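PDB 2QSA: DnaJ homolog dnj-2 from Caenorhabditis elegans, which probably acts as an Hsp40-type co-chaperone, its J domain, the part in this model, being of the kind that engages Hsp70 and stimulates ATP hydrolysis. Local coordinates for residues V64-T67 and A68-L72; L85-P88 and D89-F92. All coordinates share one frame; numbering follows the deposited sequence. Where two conformers were deposited one is given.

Contact 1: residues V64-T67 and A68-L72; sequences VIAT and AYETL
Thr67 O is gripped twice by Thr71, one helical turn further along. The backbone N of Thr71 donates the ordinary helix bond at 2.9 Å, and its OG1 donates a second bond to the same Thr67 O at 2.8 Å. The two donors reach the oxygen from opposite faces of its carbonyl plane, the hydroxyl standing 37° out of it. What puts the hydroxyl there is chi1 of -61°, which sets OG1 beside the backbone N and leaves CG2 anti to that N, away from the Thr67 carbonyl. With an alanine here OG1 is gone, and Thr67 O would probably be left with the backbone N alone to hold it from this position. Thr67 has the same rotamer, and its own OG1 repeats the pattern one turn back by bonding to Arg63 O. On the next strip round the helix, Glu70 runs its chain past Ala66: in the conformer given, one of two, CG lies 3.2 Å from Ala66 O, which already accepts the backbone bond from Glu70 N. The carboxylate, whose position is doubtful, is an acceptor near another acceptor, a matter of proximity alone. Ala68 CB sits 3.6 Å from Ile65 O, and its small methyl faces Cys12, Cys17, Val20 and Leu21. Tyr69 swings CG anti to its backbone N (chi1 -174°), sending the ring out to helix 30-43, where it stacks on Tyr37. These turns belong to helix 52-73, which packs antiparallel against helix 30-43 in the helical hairpin characteristic of the J domain.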
ATOM      1  N   VAL A  64      -2.551  -3.702   5.574  1.00 14.82           N
ATOM      2  CA  VAL A  64      -1.488  -3.130   4.720  1.00 15.33           C
ATOM      3  C   VAL A  64      -1.683  -3.507   3.241  1.00 13.86           C
ATOM      4  O   VAL A  64      -1.472  -2.665   2.338  1.00 14.02           O
ATOM      5  CB  VAL A  64      -0.093  -3.536   5.236  1.00 14.11           C
ATOM      6  CG1 VAL A  64       0.979  -2.759   4.451  1.00 15.00           C
ATOM      7  CG2 VAL A  64      -0.017  -3.230   6.776  1.00 16.96           C
ATOM      8  N   ILE A  65      -1.982  -4.791   2.990  1.00 13.91           N
ATOM      9  CA  ILE A  65      -2.244  -5.281   1.642  0.50 14.57           C
ATOM     10  C   ILE A  65      -3.342  -4.417   0.989  1.00 14.01           C
ATOM     11  O   ILE A  65      -3.181  -3.951  -0.141  1.00 14.62           O
ATOM     12  CB  ILE A  65      -2.622  -6.776   1.663  0.50 13.64           C
ATOM     13  CG1 ILE A  65      -1.372  -7.582   2.078  0.50 13.20           C
ATOM     14  CG2 ILE A  65      -3.164  -7.205   0.316  0.50 14.60           C
ATOM     15  CD1 ILE A  65      -1.696  -8.841   2.882  0.50 15.11           C
ATOM     16  N   ALA A  66      -4.429  -4.184   1.720  1.00 14.00           N
ATOM     17  CA  ALA A  66      -5.573  -3.421   1.183  1.00 14.88           C
ATOM     18  C   ALA A  66      -5.148  -1.963   0.944  1.00 13.72           C
ATOM     19  O   ALA A  66      -5.540  -1.381  -0.085  1.00 15.37           O
ATOM     20  CB  ALA A  66      -6.720  -3.504   2.136  1.00 15.44           C
ATOM     21  N   THR A  67      -4.395  -1.356   1.869  1.00 14.11           N
ATOM     22  CA  THR A  67      -3.897   0.016   1.668  1.00 13.11           C
ATOM     23  C   THR A  67      -3.032   0.107   0.395  1.00 13.65           C
ATOM     24  O   THR A  67      -3.187   1.056  -0.386  1.00 13.88           O
ATOM     25  CB  THR A  67      -3.096   0.467   2.865  1.00 13.52           C
ATOM     26  OG1 THR A  67      -4.005   0.610   3.959  1.00 14.79           O
ATOM     27  CG2 THR A  67      -2.464   1.808   2.621  1.00 14.79           C
ATOM     28  N   ALA A  68      -2.156  -0.896   0.185  1.00 15.10           N
ATOM     29  CA  ALA A  68      -1.286  -0.864  -1.011  1.00 14.24           C
ATOM     30  C   ALA A  68      -2.156  -0.908  -2.256  1.00 13.26           C
ATOM     31  O   ALA A  68      -1.892  -0.205  -3.220  1.00 13.00           O
ATOM     32  CB  ALA A  68      -0.308  -2.046  -1.004  1.00 16.53           C
ATOM     33  N   TYR A  69      -3.188  -1.739  -2.240  1.00 13.42           N
ATOM     34  CA  TYR A  69      -4.005  -1.865  -3.472  1.00 13.66           C
ATOM     35  C   TYR A  69      -4.795  -0.578  -3.710  1.00 15.56           C
ATOM     36  O   TYR A  69      -4.883  -0.134  -4.851  1.00 14.45           O
ATOM     37  CB  TYR A  69      -4.939  -3.052  -3.338  1.00 14.21           C
ATOM     38  CG  TYR A  69      -5.724  -3.371  -4.584  1.00 13.75           C
ATOM     39  CD1 TYR A  69      -5.085  -3.541  -5.823  1.00 14.96           C
ATOM     40  CD2 TYR A  69      -7.101  -3.611  -4.525  1.00 13.72           C
ATOM     41  CE1 TYR A  69      -5.783  -3.898  -6.997  1.00 13.97           C
ATOM     42  CE2 TYR A  69      -7.821  -3.985  -5.714  1.00 15.37           C
ATOM     43  CZ  TYR A  69      -7.147  -4.120  -6.946  1.00 13.77           C
ATOM     44  OH  TYR A  69      -7.837  -4.481  -8.095  1.00 15.55           O
ATOM     45  N   GLU A  70      -5.367  -0.008  -2.642  1.00 15.82           N
ATOM     46  CA  GLU A  70      -6.131   1.239  -2.764  0.60 17.54           C
ATOM     47  C   GLU A  70      -5.272   2.381  -3.290  1.00 17.61           C
ATOM     48  O   GLU A  70      -5.735   3.185  -4.092  1.00 18.09           O
ATOM     49  CB  GLU A  70      -6.782   1.590  -1.431  0.60 18.04           C
ATOM     50  CG  GLU A  70      -7.863   0.585  -1.043  0.60 17.43           C
ATOM     51  CD  GLU A  70      -8.293   0.661   0.430  0.60 20.95           C
ATOM     52  OE1 GLU A  70      -7.772   1.546   1.155  0.60 27.94           O
ATOM     53  OE2 GLU A  70      -9.155  -0.165   0.866  0.60 20.25           O
ATOM     54  N   THR A  71      -4.016   2.432  -2.848  1.00 15.10           N
ATOM     55  CA  THR A  71      -3.091   3.482  -3.273  1.00 15.93           C
ATOM     56  C   THR A  71      -2.722   3.321  -4.741  1.00 16.01           C
ATOM     57  O   THR A  71      -2.626   4.326  -5.458  1.00 17.08           O
ATOM     58  CB  THR A  71      -1.822   3.388  -2.427  1.00 15.98           C
ATOM     59  OG1 THR A  71      -2.204   3.600  -1.040  1.00 16.91           O
ATOM     60  CG2 THR A  71      -0.747   4.412  -2.879  1.00 15.86           C
ATOM     61  N   LEU A  72      -2.525   2.075  -5.182  1.00 14.41           N
ATOM     62  CA  LEU A  72      -1.973   1.871  -6.518  1.00 14.68           C
ATOM     63  C   LEU A  72      -3.056   1.708  -7.585  1.00 15.64           C
ATOM     64  O   LEU A  72      -2.782   1.915  -8.772  1.00 17.57           O
ATOM     65  CB  LEU A  72      -1.005   0.699  -6.548  1.00 14.37           C
ATOM     66  CG  LEU A  72       0.233   0.895  -5.648  1.00 13.60           C
ATOM     67  CD1 LEU A  72       1.062  -0.406  -5.624  1.00 17.27           C
ATOM     68  CD2 LEU A  72       1.033   2.086  -6.169  1.00 15.38           C
TER

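Contact 2: residues L85-P88 and D89-F92; sequences LDHP and DQRF
His87 O accepts a bond from Gln90 N at 3.0 Å, closing a type I beta turn that runs from His87 through Pro88 and Asp89 to Gln90. The donor stands above the carbonyl plane of His87, 51° out of it. His87 is the first residue to leave helical backbone angles after helix 75-86, and Pro88 fills the second position of the turn, where its ring-fixed phi of -61° suits a type I turn. Gln90 is at once the end of this turn, the centre of an inverse gamma turn and the N-cap residue of helix 91-101, so two short turns make up the whole link between the helices. A weak bond from Arg91 N to Asp89 O, 2.9 Å long, accompanies the gamma turn. Among the side chains, His87 and Gln90 lie side by side and point the same way, both with CG beside the backbone N. In the conformer given for Gln90, one of two, its CD rests 3.8 Å from His87 CB, and its NE2 comes to 3.7 Å from ND1 of His87, reaching the imidazole obliquely, with the ring and amide planes turned 41° apart. The other end of that amide, OE1, is hydrogen-bonded to the hydroxyl of Tyr83, whose ring stacks on His87. Asn94 ND2 gives His87 O a further hydrogen bond from the following helix.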
ATOM      1  N   LEU A  85       7.126   9.253  -3.615  1.00 16.46           N
ATOM      2  CA  LEU A  85       8.336   8.424  -3.704  1.00 16.17           C
ATOM      3  C   LEU A  85       9.504   9.242  -4.312  1.00 16.80           C
ATOM      4  O   LEU A  85      10.646   9.158  -3.853  1.00 17.93           O
ATOM      5  CB  LEU A  85       8.103   7.178  -4.556  1.00 17.24           C
ATOM      6  CG  LEU A  85       7.155   6.126  -3.964  1.00 15.60           C
ATOM      7  CD1 LEU A  85       7.094   4.969  -4.988  1.00 17.60           C
ATOM      8  CD2 LEU A  85       7.651   5.593  -2.565  1.00 15.49           C
ATOM      9  N   ASP A  86       9.179  10.007  -5.339  1.00 17.28           N
ATOM     10  CA  ASP A  86      10.180  10.761  -6.122  1.00 19.23           C
ATOM     11  C   ASP A  86      10.633  12.055  -5.447  1.00 19.98           C
ATOM     12  O   ASP A  86      11.736  12.582  -5.772  1.00 20.40           O
ATOM     13  CB  ASP A  86       9.632  11.059  -7.532  1.00 18.30           C
ATOM     14  CG  ASP A  86       9.504   9.820  -8.399  1.00 21.50           C
ATOM     15  OD1 ASP A  86      10.046   8.737  -8.029  1.00 23.06           O
ATOM     16  OD2 ASP A  86       8.832   9.915  -9.457  1.00 22.02           O
ATOM     17  N   HIS A  87       9.806  12.592  -4.542  1.00 20.35           N
ATOM     18  CA  HIS A  87      10.072  13.909  -3.937  1.00 20.69           C
ATOM     19  C   HIS A  87       9.843  13.872  -2.427  1.00 21.53           C
ATOM     20  O   HIS A  87       8.979  14.571  -1.925  1.00 21.23           O
ATOM     21  CB  HIS A  87       9.191  14.992  -4.594  1.00 21.32           C
ATOM     22  CG  HIS A  87       9.196  14.945  -6.089  1.00 22.80           C
ATOM     23  ND1 HIS A  87      10.130  15.603  -6.861  1.00 27.23           N
ATOM     24  CD2 HIS A  87       8.380  14.302  -6.955  1.00 23.18           C
ATOM     25  CE1 HIS A  87       9.883  15.376  -8.138  1.00 24.63           C
ATOM     26  NE2 HIS A  87       8.828  14.590  -8.224  1.00 28.08           N
ATOM     27  N   PRO A  88      10.613  13.031  -1.705  1.00 22.29           N
ATOM     28  CA  PRO A  88      10.416  12.876  -0.265  1.00 22.86           C
ATOM     29  C   PRO A  88      10.614  14.173   0.529  1.00 22.60           C
ATOM     30  O   PRO A  88      10.063  14.322   1.605  1.00 22.94           O
ATOM     31  CB  PRO A  88      11.490  11.846   0.126  1.00 23.32           C
ATOM     32  CG  PRO A  88      12.580  12.010  -0.970  1.00 23.17           C
ATOM     33  CD  PRO A  88      11.725  12.188  -2.203  1.00 21.82           C
ATOM     34  N   ASP A  89      11.381  15.110  -0.020  1.00 23.19           N
ATOM     35  CA  ASP A  89      11.599  16.368   0.699  0.60 23.20           C
ATOM     36  C   ASP A  89      10.416  17.333   0.625  1.00 22.33           C
ATOM     37  O   ASP A  89      10.361  18.303   1.398  1.00 24.60           O
ATOM     38  CB  ASP A  89      12.868  17.067   0.209  0.60 23.33           C
ATOM     39  CG  ASP A  89      14.145  16.434   0.746  0.60 26.25           C
ATOM     40  OD1 ASP A  89      14.096  15.559   1.649  0.60 26.95           O
ATOM     41  OD2 ASP A  89      15.215  16.854   0.267  0.60 29.13           O
ATOM     42  N   GLN A  90       9.449  17.078  -0.258  1.00 20.81           N
ATOM     43  CA  GLN A  90       8.307  17.981  -0.366  0.60 20.02           C
ATOM     44  C   GLN A  90       7.224  17.572   0.639  1.00 20.02           C
ATOM     45  O   GLN A  90       6.132  17.170   0.278  1.00 19.73           O
ATOM     46  CB  GLN A  90       7.819  18.062  -1.802  0.60 19.41           C
ATOM     47  CG  GLN A  90       8.965  18.551  -2.752  0.60 18.44           C
ATOM     48  CD  GLN A  90       8.520  18.740  -4.187  0.60 19.53           C
ATOM     49  OE1 GLN A  90       7.331  18.864  -4.485  0.60 18.01           O
ATOM     50  NE2 GLN A  90       9.490  18.780  -5.093  0.60 18.58           N
ATOM     51  N   ARG A  91       7.562  17.707   1.920  1.00 20.50           N
ATOM     52  CA  ARG A  91       6.716  17.135   2.985  1.00 20.72           C
ATOM     53  C   ARG A  91       5.299  17.685   2.987  1.00 19.80           C
ATOM     54  O   ARG A  91       4.316  16.915   2.999  1.00 18.26           O
ATOM     55  CB  ARG A  91       7.327  17.390   4.359  1.00 20.77           C
ATOM     56  CG  ARG A  91       6.559  16.668   5.477  1.00 22.91           C
ATOM     57  CD  ARG A  91       7.019  17.118   6.889  1.00 24.30           C
ATOM     58  NE  ARG A  91       6.511  16.264   7.975  1.00 30.34           N
ATOM     59  CZ  ARG A  91       5.404  16.496   8.696  1.00 34.03           C
ATOM     60  NH1 ARG A  91       4.630  17.554   8.459  1.00 33.65           N
ATOM     61  NH2 ARG A  91       5.075  15.654   9.675  1.00 35.29           N
ATOM     62  N   PHE A  92       5.176  19.013   3.023  1.00 19.34           N
ATOM     63  CA  PHE A  92       3.838  19.573   3.136  1.00 18.46           C
ATOM     64  C   PHE A  92       2.979  19.186   1.920  1.00 18.69           C
ATOM     65  O   PHE A  92       1.844  18.747   2.073  1.00 18.02           O
ATOM     66  CB  PHE A  92       3.878  21.089   3.354  1.00 18.56           C
ATOM     67  CG  PHE A  92       2.557  21.621   3.798  1.00 18.37           C
ATOM     68  CD1 PHE A  92       2.357  21.999   5.138  1.00 22.64           C
ATOM     69  CD2 PHE A  92       1.495  21.717   2.887  1.00 17.02           C
ATOM     70  CE1 PHE A  92       1.107  22.497   5.547  1.00 19.75           C
ATOM     71  CE2 PHE A  92       0.224  22.209   3.305  1.00 20.86           C
ATOM     72  CZ  PHE A  92       0.060  22.572   4.658  1.00 18.70           C
TER

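From the N terminus, the chain passes through helices 17-20 and 30-43 before it reaches helix 52-73, where contact 1 lies, its centre about 4 Å from the centre of the chain. Contact 1 closes no loop beyond successive helical turns. A short break then leads into helix 75-86, and contact 2 closes the tight turn from there into helix 91-101, at the surface, its centre about 17 Å from the centre of the chain. The two follow in series, neither nesting nor crossing, with centres about 20 Å apart and nearest atoms about 7 Å apart. Helix 75-86 joins them: Tyr81 touches Thr71 and Leu72, while Tyr83 meets His87 and Gln90.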